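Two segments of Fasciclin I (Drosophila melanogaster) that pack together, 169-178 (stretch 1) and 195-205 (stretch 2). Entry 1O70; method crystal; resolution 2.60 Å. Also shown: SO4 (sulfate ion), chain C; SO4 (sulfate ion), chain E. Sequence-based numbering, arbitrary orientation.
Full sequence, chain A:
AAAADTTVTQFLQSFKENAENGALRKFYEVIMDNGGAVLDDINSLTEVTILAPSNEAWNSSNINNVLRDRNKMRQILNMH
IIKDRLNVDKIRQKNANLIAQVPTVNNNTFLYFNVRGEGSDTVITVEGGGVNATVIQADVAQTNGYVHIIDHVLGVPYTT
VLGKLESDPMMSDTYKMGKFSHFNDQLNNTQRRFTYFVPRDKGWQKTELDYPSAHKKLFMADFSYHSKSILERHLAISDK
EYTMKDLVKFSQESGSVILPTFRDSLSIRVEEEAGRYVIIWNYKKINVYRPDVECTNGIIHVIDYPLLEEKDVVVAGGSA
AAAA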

# COMPACT_ATOMS: atom_id res chain seq x y z
N PRO A 169 6.37 6.98 5.29
CA PRO A 169 7.58 7.71 4.90
C PRO A 169 7.81 7.77 3.39
O PRO A 169 8.44 8.70 2.87
CB PRO A 169 8.71 6.93 5.59
CG PRO A 169 8.02 6.18 6.69
CD PRO A 169 6.71 5.78 6.08
N MET A 170 7.32 6.76 2.69
CA MET A 170 7.49 6.68 1.24
C MET A 170 6.72 7.76 0.49
O MET A 170 7.07 8.12 -0.64
CB MET A 170 7.05 5.30 0.76
CG MET A 170 7.68 4.95 -0.56
SD MET A 170 7.46 3.24 -1.00
CE MET A 170 5.99 3.41 -1.92
N MET A 171 5.69 8.29 1.15
CA MET A 171 4.82 9.31 0.60
C MET A 171 5.14 10.70 1.14
O MET A 171 4.46 11.66 0.77
CB MET A 171 3.36 8.96 0.92
CG MET A 171 2.88 7.62 0.30
SD MET A 171 1.18 7.19 0.74
CE MET A 171 1.03 5.51 0.15
N SER A 172 6.18 10.81 1.96
CA SER A 172 6.55 12.08 2.58
C SER A 172 6.60 13.31 1.67
O SER A 172 6.12 14.39 2.06
CB SER A 172 7.89 11.94 3.32
OG SER A 172 8.99 12.29 2.49
N ASP A 173 7.16 13.17 0.47
CA ASP A 173 7.24 14.31 -0.45
C ASP A 173 5.86 14.71 -0.95
O ASP A 173 5.46 15.88 -0.85
CB ASP A 173 8.15 13.98 -1.64
CG ASP A 173 9.62 14.09 -1.30
OD1 ASP A 173 9.94 14.57 -0.21
OD2 ASP A 173 10.47 13.69 -2.12
N THR A 174 5.12 13.75 -1.49
CA THR A 174 3.79 14.04 -1.97
C THR A 174 2.92 14.59 -0.84
O THR A 174 2.10 15.49 -1.06
CB THR A 174 3.12 12.80 -2.61
OG1 THR A 174 3.76 12.50 -3.85
CG2 THR A 174 1.65 13.05 -2.87
N TYR A 175 3.10 14.08 0.38
CA TYR A 175 2.30 14.56 1.50
C TYR A 175 2.67 15.99 1.85
O TYR A 175 1.80 16.82 2.15
CB TYR A 175 2.49 13.66 2.72
CG TYR A 175 1.97 14.26 4.02
CD1 TYR A 175 0.62 14.56 4.19
CD2 TYR A 175 2.85 14.53 5.06
CE1 TYR A 175 0.16 15.13 5.38
CE2 TYR A 175 2.41 15.09 6.26
CZ TYR A 175 1.07 15.39 6.41
OH TYR A 175 0.65 15.94 7.60
N LYS A 176 3.96 16.29 1.81
CA LYS A 176 4.42 17.63 2.12
C LYS A 176 3.98 18.64 1.06
O LYS A 176 3.55 19.75 1.39
CB LYS A 176 5.94 17.64 2.25
CG LYS A 176 6.49 19.03 2.46
CD LYS A 176 7.78 18.98 3.24
CE LYS A 176 8.90 18.34 2.44
NZ LYS A 176 10.17 18.42 3.22
N MET A 177 4.07 18.25 -0.21
CA MET A 177 3.68 19.13 -1.30
C MET A 177 2.20 19.51 -1.24
O MET A 177 1.83 20.61 -1.64
CB MET A 177 3.99 18.46 -2.64
CG MET A 177 3.93 19.37 -3.83
SD MET A 177 4.51 18.50 -5.31
CE MET A 177 3.25 18.85 -6.43
N GLY A 178 1.38 18.60 -0.74
CA GLY A 178 -0.05 18.84 -0.64
C GLY A 178 -0.42 19.76 0.51
O GLY A 178 -1.60 20.06 0.72
N THR A 195 -9.07 8.07 -5.27
CA THR A 195 -8.12 7.15 -5.87
C THR A 195 -6.93 8.07 -6.16
O THR A 195 -6.89 8.75 -7.19
CB THR A 195 -8.66 6.55 -7.17
OG1 THR A 195 -9.79 5.73 -6.87
CG2 THR A 195 -7.60 5.71 -7.84
N TYR A 196 -5.99 8.10 -5.22
CA TYR A 196 -4.82 8.97 -5.32
C TYR A 196 -3.58 8.25 -5.86
O TYR A 196 -3.09 7.29 -5.25
CB TYR A 196 -4.52 9.56 -3.94
CG TYR A 196 -3.70 10.85 -3.91
CD1 TYR A 196 -3.28 11.40 -2.70
CD2 TYR A 196 -3.33 11.50 -5.09
CE1 TYR A 196 -2.51 12.55 -2.65
CE2 TYR A 196 -2.55 12.66 -5.06
CZ TYR A 196 -2.14 13.18 -3.83
OH TYR A 196 -1.33 14.30 -3.79
N PHE A 197 -3.10 8.71 -7.02
CA PHE A 197 -1.90 8.14 -7.62
C PHE A 197 -0.78 8.96 -7.02
O PHE A 197 -0.50 10.07 -7.47
CB PHE A 197 -1.92 8.28 -9.14
CG PHE A 197 -3.02 7.51 -9.80
CD1 PHE A 197 -4.30 8.05 -9.87
CD2 PHE A 197 -2.80 6.22 -10.27
CE1 PHE A 197 -5.35 7.32 -10.39
CE2 PHE A 197 -3.85 5.47 -10.80
CZ PHE A 197 -5.13 6.02 -10.86
N VAL A 198 -0.15 8.40 -6.00
CA VAL A 198 0.91 9.06 -5.26
C VAL A 198 2.35 8.77 -5.67
O VAL A 198 2.83 7.65 -5.53
CB VAL A 198 0.83 8.74 -3.77
CG1 VAL A 198 1.94 9.44 -3.03
CG2 VAL A 198 -0.53 9.15 -3.22
N PRO A 199 3.06 9.78 -6.19
CA PRO A 199 4.45 9.53 -6.57
C PRO A 199 5.26 9.29 -5.28
O PRO A 199 5.09 10.01 -4.29
CB PRO A 199 4.86 10.83 -7.27
CG PRO A 199 3.54 11.33 -7.84
CD PRO A 199 2.60 11.09 -6.70
N ARG A 200 6.13 8.29 -5.27
CA ARG A 200 6.94 7.99 -4.10
C ARG A 200 8.06 9.02 -4.01
O ARG A 200 8.31 9.75 -4.97
CB ARG A 200 7.55 6.60 -4.21
CG ARG A 200 8.45 6.46 -5.42
CD ARG A 200 8.86 5.02 -5.66
NE ARG A 200 9.64 4.50 -4.55
CZ ARG A 200 10.36 3.38 -4.62
NH1 ARG A 200 10.38 2.67 -5.74
NH2 ARG A 200 11.05 2.97 -3.56
N ASP A 201 8.74 9.09 -2.87
CA ASP A 201 9.83 10.05 -2.71
C ASP A 201 10.87 9.93 -3.84
O ASP A 201 11.24 10.94 -4.45
CB ASP A 201 10.51 9.85 -1.34
CG ASP A 201 9.79 10.60 -0.21
OD1 ASP A 201 8.63 11.07 -0.41
OD2 ASP A 201 10.38 10.72 0.89
N LYS A 202 11.33 8.70 -4.12
CA LYS A 202 12.31 8.47 -5.19
C LYS A 202 11.84 9.13 -6.49
O LYS A 202 12.64 9.64 -7.27
CB LYS A 202 12.50 6.96 -5.41
CG LYS A 202 13.72 6.62 -6.27
CD LYS A 202 13.74 5.14 -6.68
CE LYS A 202 13.59 4.18 -5.49
NZ LYS A 202 14.74 4.20 -4.53
N GLY A 203 10.52 9.10 -6.71
CA GLY A 203 9.95 9.72 -7.89
C GLY A 203 10.19 11.22 -7.90
O GLY A 203 10.63 11.76 -8.92
N TRP A 204 9.89 11.92 -6.80
CA TRP A 204 10.12 13.36 -6.77
C TRP A 204 11.62 13.66 -6.84
O TRP A 204 12.02 14.68 -7.41
CB TRP A 204 9.51 14.02 -5.52
CG TRP A 204 8.01 14.11 -5.58
CD1 TRP A 204 7.11 13.47 -4.76
CD2 TRP A 204 7.21 14.86 -6.53
NE1 TRP A 204 5.83 13.76 -5.14
CE2 TRP A 204 5.86 14.60 -6.22
CE3 TRP A 204 7.51 15.71 -7.61
CZ2 TRP A 204 4.80 15.17 -6.94
CZ3 TRP A 204 6.45 16.28 -8.33
CH2 TRP A 204 5.11 16.00 -7.99
N GLN A 205 12.45 12.78 -6.26
CA GLN A 205 13.90 13.00 -6.29
C GLN A 205 14.37 12.95 -7.74
O GLN A 205 15.23 13.72 -8.15
CB GLN A 205 14.63 11.95 -5.45
CG GLN A 205 14.30 12.03 -3.97
CD GLN A 205 14.69 10.77 -3.20
OE1 GLN A 205 14.17 10.51 -2.11
NE2 GLN A 205 15.62 9.99 -3.75
S SO4 C . 11.40 5.90 -1.48
O1 SO4 C . 10.70 5.97 -0.20
O2 SO4 C . 10.49 6.39 -2.54
O3 SO4 C . 12.60 6.74 -1.46
O4 SO4 C . 11.77 4.50 -1.76
S SO4 E . 11.97 17.53 -0.18
O1 SO4 E . 12.37 18.23 1.06
O2 SO4 E . 10.50 17.38 -0.20
O3 SO4 E . 12.39 18.33 -1.35
O4 SO4 E . 12.60 16.20 -0.23
O HOH W 1 6.23 11.04 -2.06
O HOH W 2 -0.57 15.05 -1.15

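The carboxylate of D201 binds the N-terminal end of helix 172-177: its OD1 accepts a hydrogen bond from the backbone N of D173 (2.7 Å, nearly straight at 161°), and its OD2 takes one from the hydroxyl OG of S172 (2.6 Å). One carboxylate thus serves two donors, and gives D173 N, which makes no backbone hydrogen bond within its stretch, an acceptor. The backbone joins in as D201 N donates to M170 O (3.0 Å), tying the first residue of helix 201-205 to the 3-10 segment 169-171. Not every approach is favorable, since D173 OD2 lies 3.6 Å from the like-charged D201 OD1.

At the next residue, the hydroxyl of T174 works both ways: OG1 accepts from the indole NE1 of W204 (2.7 Å, 168°) and donates to P199 O (2.9 Å), so this buried side chain links helix, strand end and second helix. Water 1 accepts from T174 N (3.0 Å) and lies 2.7 Å from P199 O and 2.9 Å from D201 OD1. Water 2 donates to T174 O (2.7 Å) and accepts from Y196 OH (2.8 Å), bridging helix and strand.

The helix crosses strand 195-199 at 114°, with axes 7.9 Å apart, and helix 201-205 at 73°, 8.9 Å apart. Side-chain packing accompanies these bonds. V198 CG1 packs against T174 CB (3.6 Å) and M171 CG (3.9 Å), while T174 CG2 reaches Y196 OH (3.4 Å). M177 lays its sulfur over one face of the W204 indole, SD 4.0 Å from the centroid of the six-membered ring, and D173 CB approaches W204 CD1 at 3.3 Å. M170 CG meets R200 CB (4.0 Å), and the chain C sulfate, probably from the crystallisation liquor, accepts hydrogen bonds from R200 NE to O2 (2.9 Å), K202 N to O2 (2.9 Å) and, very short, R200 NH2 to O4 (2.5 Å).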